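Local coordinates for aldehyde dehydrogenase (Listeria monocytogenes, PDB 3K9D), which probably oxidises an aldehyde substrate using NAD or NADP as the electron acceptor, as aldehyde dehydrogenase family members generally do, at residues G220-I232 with S253-V267. Sequence-based numbering, arbitrary orientation.
Sequences GNGPAFIERSANI and SEQSVVVERVNKEAV
Strands 223-226 and 256-260 are the paired strands of a beta-alpha-beta unit in the parallel sheet of this aldehyde dehydrogenase fold. The ladder alternates between the two strands: Q255 N donates to G222 O, A224 N to S256 O, V258 N to A224 O and I226 N to V258 O. Next, a water accepts from E260 N and donates to I226 O. The carboxylate of E260 then takes over. Its OE1 accepts a hydrogen bond from the backbone N of R228 (2.8 Å), almost in line with the C-O bond. OE2 forms a salt bridge with R228 NE at 3.0 Å, a weak hydrogen bond, and NH2 adds a second bond at 3.1 Å from above the carboxylate plane. A bend at chi3 (71°) turns the guanidinium back to this oxygen, and V262 CG2 covers one guanidinium face, 3.6 Å from CZ. A second water joins E260 OE2 to E227 OE2, probably easing the proximity of two carboxylates. On the A224 side, I226 CD1 meets V267 CG1 tip to tip at 3.8 Å. Helix 232-243 covers this face through I239, which touches A224 and I226; on the other, P223 and F225 pack against helix 355-368, with strands 374-378 and 346-352 flanking the pair.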
ATOM      1  N   GLY A 220      -0.111 -19.576  -3.573  1.00 20.86           N
ATOM      2  CA  GLY A 220      -0.789 -20.274  -2.477  1.00 24.30           C
ATOM      3  C   GLY A 220      -0.278 -21.693  -2.325  1.00 26.46           C
ATOM      4  O   GLY A 220      -0.353 -22.496  -3.251  1.00 30.80           O
ATOM      5  N   ASN A 221       0.231 -22.020  -1.153  1.00 14.79           N
ATOM      6  CA  ASN A 221       0.828 -23.340  -0.945  1.00 18.27           C
ATOM      7  C   ASN A 221       0.401 -23.916   0.406  1.00 17.96           C
ATOM      8  O   ASN A 221       1.188 -24.531   1.109  1.00 17.85           O
ATOM      9  CB  ASN A 221       2.348 -23.242  -1.096  1.00 16.59           C
ATOM     10  CG  ASN A 221       3.029 -24.596  -1.170  1.00 22.30           C
ATOM     11  OD1 ASN A 221       2.467 -25.577  -1.673  1.00 18.10           O
ATOM     12  ND2 ASN A 221       4.244 -24.656  -0.660  1.00 19.33           N
ATOM     13  N   GLY A 222      -0.880 -23.730   0.736  1.00 16.18           N
ATOM     14  CA  GLY A 222      -1.342 -23.901   2.101  1.00 19.88           C
ATOM     15  C   GLY A 222      -1.403 -25.330   2.593  1.00 21.17           C
ATOM     16  O   GLY A 222      -2.098 -26.147   1.989  1.00 18.36           O
ATOM     17  N   PRO A 223      -0.660 -25.642   3.679  1.00 17.83           N
ATOM     18  CA  PRO A 223      -0.870 -26.916   4.383  1.00 19.76           C
ATOM     19  C   PRO A 223      -2.234 -26.965   5.063  1.00 20.33           C
ATOM     20  O   PRO A 223      -2.766 -25.914   5.479  1.00 17.28           O
ATOM     21  CB  PRO A 223       0.245 -26.932   5.449  1.00 14.69           C
ATOM     22  CG  PRO A 223       1.248 -25.917   4.987  1.00 15.88           C
ATOM     23  CD  PRO A 223       0.416 -24.852   4.306  1.00 15.09           C
ATOM     24  N   ALA A 224      -2.802 -28.169   5.163  1.00 17.76           N
ATOM     25  CA  ALA A 224      -4.006 -28.403   5.982  1.00 17.08           C
ATOM     26  C   ALA A 224      -3.652 -29.362   7.099  1.00 16.70           C
ATOM     27  O   ALA A 224      -3.469 -30.551   6.862  1.00 17.64           O
ATOM     28  CB  ALA A 224      -5.138 -28.974   5.146  1.00 19.42           C
ATOM     29  N   PHE A 225      -3.551 -28.836   8.314  1.00 19.76           N
ATOM     30  CA  PHE A 225      -3.196 -29.638   9.489  1.00 15.37           C
ATOM     31  C   PHE A 225      -4.484 -30.183  10.142  1.00 19.63           C
ATOM     32  O   PHE A 225      -5.262 -29.449  10.753  1.00 17.27           O
ATOM     33  CB  PHE A 225      -2.319 -28.812  10.463  1.00 14.97           C
ATOM     34  CG  PHE A 225      -1.977 -29.510  11.770  1.00 15.73           C
ATOM     35  CD1 PHE A 225      -1.750 -30.877  11.831  1.00 15.10           C
ATOM     36  CD2 PHE A 225      -1.864 -28.769  12.940  1.00 10.33           C
ATOM     37  CE1 PHE A 225      -1.454 -31.494  13.036  1.00 21.41           C
ATOM     38  CE2 PHE A 225      -1.551 -29.372  14.152  1.00 23.14           C
ATOM     39  CZ  PHE A 225      -1.353 -30.743  14.198  1.00 20.20           C
ATOM     40  N   ILE A 226      -4.723 -31.477   9.963  1.00 20.62           N
ATOM     41  CA  ILE A 226      -5.820 -32.117  10.672  1.00 16.22           C
ATOM     42  C   ILE A 226      -5.223 -32.520  12.007  1.00 16.33           C
ATOM     43  O   ILE A 226      -4.517 -33.530  12.106  1.00 17.55           O
ATOM     44  CB  ILE A 226      -6.361 -33.363   9.942  1.00 15.81           C
ATOM     45  CG1 ILE A 226      -6.730 -33.048   8.493  1.00 15.47           C
ATOM     46  CG2 ILE A 226      -7.536 -33.948  10.706  1.00 12.26           C
ATOM     47  CD1 ILE A 226      -7.171 -34.302   7.684  1.00 17.69           C
ATOM     48  N   GLU A 227      -5.473 -31.691  13.016  1.00 14.41           N
ATOM     49  CA  GLU A 227      -4.942 -31.893  14.336  1.00 13.96           C
ATOM     50  C   GLU A 227      -5.774 -32.995  15.000  1.00 16.78           C
ATOM     51  O   GLU A 227      -6.881 -33.273  14.551  1.00 14.72           O
ATOM     52  CB  GLU A 227      -4.960 -30.555  15.088  1.00 14.10           C
ATOM     53  CG  GLU A 227      -4.280 -30.557  16.440  1.00 13.38           C
ATOM     54  CD  GLU A 227      -5.239 -30.856  17.571  1.00 20.32           C
ATOM     55  OE1 GLU A 227      -6.447 -30.575  17.414  1.00 19.07           O
ATOM     56  OE2 GLU A 227      -4.781 -31.374  18.607  1.00 14.06           O
ATOM     57  N   ARG A 228      -5.234 -33.642  16.036  1.00 15.82           N
ATOM     58  CA  ARG A 228      -5.849 -34.853  16.589  1.00 21.07           C
ATOM     59  C   ARG A 228      -7.240 -34.664  17.201  1.00 22.35           C
ATOM     60  O   ARG A 228      -8.032 -35.606  17.243  1.00 18.84           O
ATOM     61  CB  ARG A 228      -4.898 -35.565  17.557  1.00 12.85           C
ATOM     62  CG  ARG A 228      -4.652 -34.852  18.881  1.00 15.67           C
ATOM     63  CD  ARG A 228      -3.732 -35.698  19.769  1.00 22.49           C
ATOM     64  NE  ARG A 228      -2.363 -35.712  19.259  1.00 25.23           N
ATOM     65  CZ  ARG A 228      -1.359 -36.418  19.776  1.00 34.84           C
ATOM     66  NH1 ARG A 228      -1.553 -37.206  20.818  1.00 17.09           N
ATOM     67  NH2 ARG A 228      -0.151 -36.351  19.233  1.00 27.52           N
ATOM     68  N   SER A 229      -7.558 -33.449  17.642  1.00 16.99           N
ATOM     69  CA  SER A 229      -8.893 -33.176  18.170  1.00 18.47           C
ATOM     70  C   SER A 229      -9.979 -33.049  17.087  1.00 19.68           C
ATOM     71  O   SER A 229     -11.151 -32.964  17.432  1.00 17.12           O
ATOM     72  CB  SER A 229      -8.899 -31.927  19.068  1.00 20.33           C
ATOM     73  OG  SER A 229      -8.878 -30.747  18.292  1.00 16.76           O
ATOM     74  N   ALA A 230      -9.591 -33.045  15.802  1.00 16.99           N
ATOM     75  CA  ALA A 230     -10.522 -32.729  14.714  1.00 16.87           C
ATOM     76  C   ALA A 230     -11.560 -33.799  14.437  1.00 17.31           C
ATOM     77  O   ALA A 230     -11.351 -34.959  14.727  1.00 18.60           O
ATOM     78  CB  ALA A 230      -9.778 -32.398  13.422  1.00 20.92           C
ATOM     79  N   ASN A 231     -12.673 -33.366  13.863  1.00 21.05           N
ATOM     80  CA  ASN A 231     -13.677 -34.236  13.280  1.00 21.97           C
ATOM     81  C   ASN A 231     -13.160 -34.656  11.887  1.00 16.21           C
ATOM     82  O   ASN A 231     -13.205 -33.867  10.953  1.00 22.49           O
ATOM     83  CB  ASN A 231     -14.972 -33.431  13.173  1.00 25.55           C
ATOM     84  CG  ASN A 231     -16.140 -34.243  12.677  1.00 36.13           C
ATOM     85  OD1 ASN A 231     -16.090 -34.850  11.614  1.00 25.13           O
ATOM     86  ND2 ASN A 231     -17.228 -34.218  13.436  1.00 35.01           N
ATOM     87  N   ILE A 232     -12.668 -35.887  11.776  1.00 20.30           N
ATOM     88  CA  ILE A 232     -12.032 -36.384  10.542  0.50 22.27           C
ATOM     89  C   ILE A 232     -12.994 -36.413   9.344  1.00 19.97           C
ATOM     90  O   ILE A 232     -12.671 -35.872   8.289  1.00 23.40           O
ATOM     91  CB  ILE A 232     -11.346 -37.795  10.710  0.50 19.79           C
ATOM     92  CG1 ILE A 232     -10.491 -37.875  11.979  0.50 17.41           C
ATOM     93  CG2 ILE A 232     -10.525 -38.162   9.473  0.50 17.24           C
ATOM     94  CD1 ILE A 232      -9.321 -36.945  11.986  0.50 14.33           C
ATOM     95  N   SER A 253      -6.854 -22.951  -1.949  1.00 20.75           N
ATOM     96  CA  SER A 253      -7.036 -24.394  -1.772  1.00 18.20           C
ATOM     97  C   SER A 253      -5.756 -25.055  -1.245  1.00 19.37           C
ATOM     98  O   SER A 253      -4.641 -24.535  -1.430  1.00 21.13           O
ATOM     99  CB  SER A 253      -7.531 -25.044  -3.071  1.00 19.96           C
ATOM    100  OG  SER A 253      -6.529 -25.081  -4.066  1.00 32.27           O
ATOM    101  N   GLU A 254      -5.945 -26.182  -0.564  1.00 17.23           N
ATOM    102  CA  GLU A 254      -4.913 -26.951   0.135  1.00 19.67           C
ATOM    103  C   GLU A 254      -3.865 -27.502  -0.824  1.00 15.83           C
ATOM    104  O   GLU A 254      -4.186 -27.826  -1.954  1.00 18.81           O
ATOM    105  CB  GLU A 254      -5.568 -28.141   0.868  1.00 17.97           C
ATOM    106  CG  GLU A 254      -6.647 -27.794   1.896  1.00 16.11           C
ATOM    107  CD  GLU A 254      -8.037 -27.461   1.330  1.00 12.91           C
ATOM    108  OE1 GLU A 254      -8.240 -27.463   0.101  1.00 20.11           O
ATOM    109  OE2 GLU A 254      -8.941 -27.182   2.142  1.00 21.88           O
ATOM    110  N   GLN A 255      -2.617 -27.633  -0.373  1.00 16.90           N
ATOM    111  CA  GLN A 255      -1.569 -28.217  -1.207  1.00 18.22           C
ATOM    112  C   GLN A 255      -0.896 -29.431  -0.554  1.00 18.88           C
ATOM    113  O   GLN A 255      -0.267 -30.268  -1.218  1.00 14.83           O
ATOM    114  CB  GLN A 255      -0.545 -27.145  -1.606  1.00 20.16           C
ATOM    115  CG  GLN A 255      -1.099 -26.116  -2.583  1.00 15.80           C
ATOM    116  CD  GLN A 255      -1.414 -26.723  -3.942  1.00 20.71           C
ATOM    117  OE1 GLN A 255      -0.773 -27.683  -4.358  1.00 25.05           O
ATOM    118  NE2 GLN A 255      -2.404 -26.158  -4.644  1.00 14.99           N
ATOM    119  N   SER A 256      -1.054 -29.520   0.756  1.00 13.82           N
ATOM    120  CA  SER A 256      -0.594 -30.668   1.514  1.00 15.58           C
ATOM    121  C   SER A 256      -1.561 -30.953   2.658  1.00 21.86           C
ATOM    122  O   SER A 256      -2.328 -30.066   3.073  1.00 18.26           O
ATOM    123  CB  SER A 256       0.844 -30.467   2.039  1.00 15.07           C
ATOM    124  OG  SER A 256       0.950 -29.365   2.917  1.00 19.49           O
ATOM    125  N   VAL A 257      -1.544 -32.207   3.115  1.00 20.56           N
ATOM    126  CA  VAL A 257      -2.188 -32.605   4.348  1.00 18.65           C
ATOM    127  C   VAL A 257      -1.092 -32.974   5.354  1.00 14.84           C
ATOM    128  O   VAL A 257      -0.181 -33.723   5.051  1.00 25.06           O
ATOM    129  CB  VAL A 257      -3.211 -33.780   4.164  1.00 16.40           C
ATOM    130  CG1 VAL A 257      -3.908 -34.093   5.489  1.00 16.34           C
ATOM    131  CG2 VAL A 257      -4.263 -33.444   3.102  1.00 15.84           C
ATOM    132  N   VAL A 258      -1.174 -32.398   6.540  1.00 15.52           N
ATOM    133  CA  VAL A 258      -0.265 -32.713   7.622  1.00 15.58           C
ATOM    134  C   VAL A 258      -1.120 -33.365   8.714  1.00 13.86           C
ATOM    135  O   VAL A 258      -2.139 -32.821   9.083  1.00 11.94           O
ATOM    136  CB  VAL A 258       0.436 -31.429   8.175  1.00 18.10           C
ATOM    137  CG1 VAL A 258       1.364 -31.773   9.347  1.00 14.33           C
ATOM    138  CG2 VAL A 258       1.236 -30.715   7.052  1.00 16.97           C
ATOM    139  N   VAL A 259      -0.716 -34.548   9.185  1.00 17.74           N
ATOM    140  CA  VAL A 259      -1.425 -35.266  10.254  1.00 18.84           C
ATOM    141  C   VAL A 259      -0.433 -35.649  11.338  1.00 19.17           C
ATOM    142  O   VAL A 259       0.761 -35.787  11.063  1.00 16.13           O
ATOM    143  CB  VAL A 259      -2.133 -36.587   9.741  1.00 14.43           C
ATOM    144  CG1 VAL A 259      -2.961 -36.312   8.516  1.00 20.81           C
ATOM    145  CG2 VAL A 259      -1.123 -37.665   9.435  1.00 14.00           C
ATOM    146  N   GLU A 260      -0.927 -35.812  12.562  1.00 17.38           N
ATOM    147  CA  GLU A 260      -0.145 -36.419  13.639  1.00 18.92           C
ATOM    148  C   GLU A 260      -0.157 -37.936  13.463  1.00 15.64           C
ATOM    149  O   GLU A 260      -1.106 -38.492  12.907  1.00 20.67           O
ATOM    150  CB  GLU A 260      -0.690 -36.014  15.020  1.00 18.32           C
ATOM    151  CG  GLU A 260      -0.321 -34.588  15.448  1.00 30.64           C
ATOM    152  CD  GLU A 260      -1.263 -34.026  16.494  1.00 32.75           C
ATOM    153  OE1 GLU A 260      -2.456 -33.838  16.192  1.00 25.69           O
ATOM    154  OE2 GLU A 260      -0.819 -33.761  17.625  1.00 27.70           O
ATOM    155  N   ARG A 261       0.898 -38.602  13.928  1.00 15.75           N
ATOM    156  CA  ARG A 261       1.057 -40.058  13.758  1.00 21.66           C
ATOM    157  C   ARG A 261      -0.091 -40.869  14.346  1.00 29.09           C
ATOM    158  O   ARG A 261      -0.537 -41.847  13.733  1.00 15.78           O
ATOM    159  CB  ARG A 261       2.383 -40.555  14.358  1.00 24.78           C
ATOM    160  CG  ARG A 261       2.660 -42.046  14.091  1.00 20.53           C
ATOM    161  CD  ARG A 261       4.090 -42.424  14.435  1.00 27.83           C
ATOM    162  NE  ARG A 261       5.047 -41.590  13.715  1.00 33.78           N
ATOM    163  CZ  ARG A 261       5.611 -41.911  12.556  1.00 44.43           C
ATOM    164  NH1 ARG A 261       5.330 -43.063  11.965  1.00 34.01           N
ATOM    165  NH2 ARG A 261       6.455 -41.073  11.985  1.00 28.72           N
ATOM    166  N   VAL A 262      -0.573 -40.456  15.523  1.00 19.98           N
ATOM    167  CA  VAL A 262      -1.660 -41.162  16.202  1.00 26.58           C
ATOM    168  C   VAL A 262      -2.956 -41.149  15.385  1.00 24.10           C
ATOM    169  O   VAL A 262      -3.807 -42.021  15.550  1.00 26.88           O
ATOM    170  CB  VAL A 262      -1.928 -40.628  17.656  1.00 26.55           C
ATOM    171  CG1 VAL A 262      -0.769 -40.953  18.589  1.00 30.46           C
ATOM    172  CG2 VAL A 262      -2.231 -39.139  17.657  1.00 29.46           C
ATOM    173  N   ASN A 263      -3.077 -40.175  14.485  1.00 13.95           N
ATOM    174  CA  ASN A 263      -4.286 -39.968  13.726  1.00 15.37           C
ATOM    175  C   ASN A 263      -4.163 -40.387  12.264  1.00 17.31           C
ATOM    176  O   ASN A 263      -5.134 -40.298  11.516  1.00 27.48           O
ATOM    177  CB  ASN A 263      -4.691 -38.501  13.823  1.00 22.20           C
ATOM    178  CG  ASN A 263      -6.168 -38.314  14.071  1.00 21.46           C
ATOM    179  OD1 ASN A 263      -6.895 -39.263  14.378  1.00 25.41           O
ATOM    180  ND2 ASN A 263      -6.620 -37.086  13.944  1.00 20.37           N
ATOM    181  N   LYS A 264      -2.982 -40.851  11.871  1.00 15.33           N
ATOM    182  CA  LYS A 264      -2.633 -41.045  10.446  1.00 17.69           C
ATOM    183  C   LYS A 264      -3.491 -42.124   9.778  1.00 18.26           C
ATOM    184  O   LYS A 264      -4.153 -41.855   8.781  1.00 16.36           O
ATOM    185  CB  LYS A 264      -1.147 -41.385  10.308  1.00 16.15           C
ATOM    186  CG  LYS A 264      -0.696 -41.674   8.882  1.00 18.05           C
ATOM    187  CD  LYS A 264       0.735 -42.139   8.846  1.00 20.71           C
ATOM    188  CE  LYS A 264       1.031 -42.828   7.518  1.00 30.43           C
ATOM    189  NZ  LYS A 264       1.328 -41.850   6.437  1.00 37.47           N
ATOM    190  N   GLU A 265      -3.481 -43.326  10.360  1.00 19.56           N
ATOM    191  CA  GLU A 265      -4.355 -44.436   9.954  1.00 24.43           C
ATOM    192  C   GLU A 265      -5.808 -44.028   9.771  1.00 17.51           C
ATOM    193  O   GLU A 265      -6.406 -44.328   8.743  1.00 18.52           O
ATOM    194  CB  GLU A 265      -4.311 -45.562  10.984  1.00 26.66           C
ATOM    195  CG  GLU A 265      -3.427 -46.722  10.617  1.00 22.92           C
ATOM    196  CD  GLU A 265      -3.618 -47.911  11.547  1.00 32.79           C
ATOM    197  OE1 GLU A 265      -2.617 -48.353  12.145  1.00 39.43           O
ATOM    198  OE2 GLU A 265      -4.762 -48.394  11.695  1.00 38.56           O
ATOM    199  N   ALA A 266      -6.364 -43.345  10.771  1.00 19.47           N
ATOM    200  CA  ALA A 266      -7.760 -42.902  10.729  1.00 18.90           C
ATOM    201  C   ALA A 266      -8.030 -41.906   9.600  1.00 27.42           C
ATOM    202  O   ALA A 266      -9.057 -41.993   8.913  1.00 17.85           O
ATOM    203  CB  ALA A 266      -8.160 -42.311  12.074  1.00 20.36           C
ATOM    204  N   VAL A 267      -7.091 -40.977   9.404  1.00 19.31           N
ATOM    205  CA  VAL A 267      -7.175 -39.972   8.347  1.00 20.26           C
ATOM    206  C   VAL A 267      -7.061 -40.582   6.935  1.00 18.30           C
ATOM    207  O   VAL A 267      -7.856 -40.256   6.039  1.00 15.25           O
ATOM    208  CB  VAL A 267      -6.131 -38.821   8.556  1.00 12.56           C
ATOM    209  CG1 VAL A 267      -6.076 -37.924   7.340  1.00 14.83           C
ATOM    210  CG2 VAL A 267      -6.523 -37.982   9.787  1.00 13.46           C
TER
HETATM  211  O   HOH W   1       1.664 -27.210   1.367  1.00  4.10           O
HETATM  212  O   HOH W   2      -3.192 -22.274  -0.396  1.00  8.24           O
HETATM  213  O   HOH W   3      -3.531 -35.376  13.583  1.00 14.56           O
HETATM  214  O   HOH W   4      -2.403 -31.977  19.171  1.00  9.71           O
HETATM  215  O   HOH W   5      -9.157 -36.624  15.247  1.00  6.42           O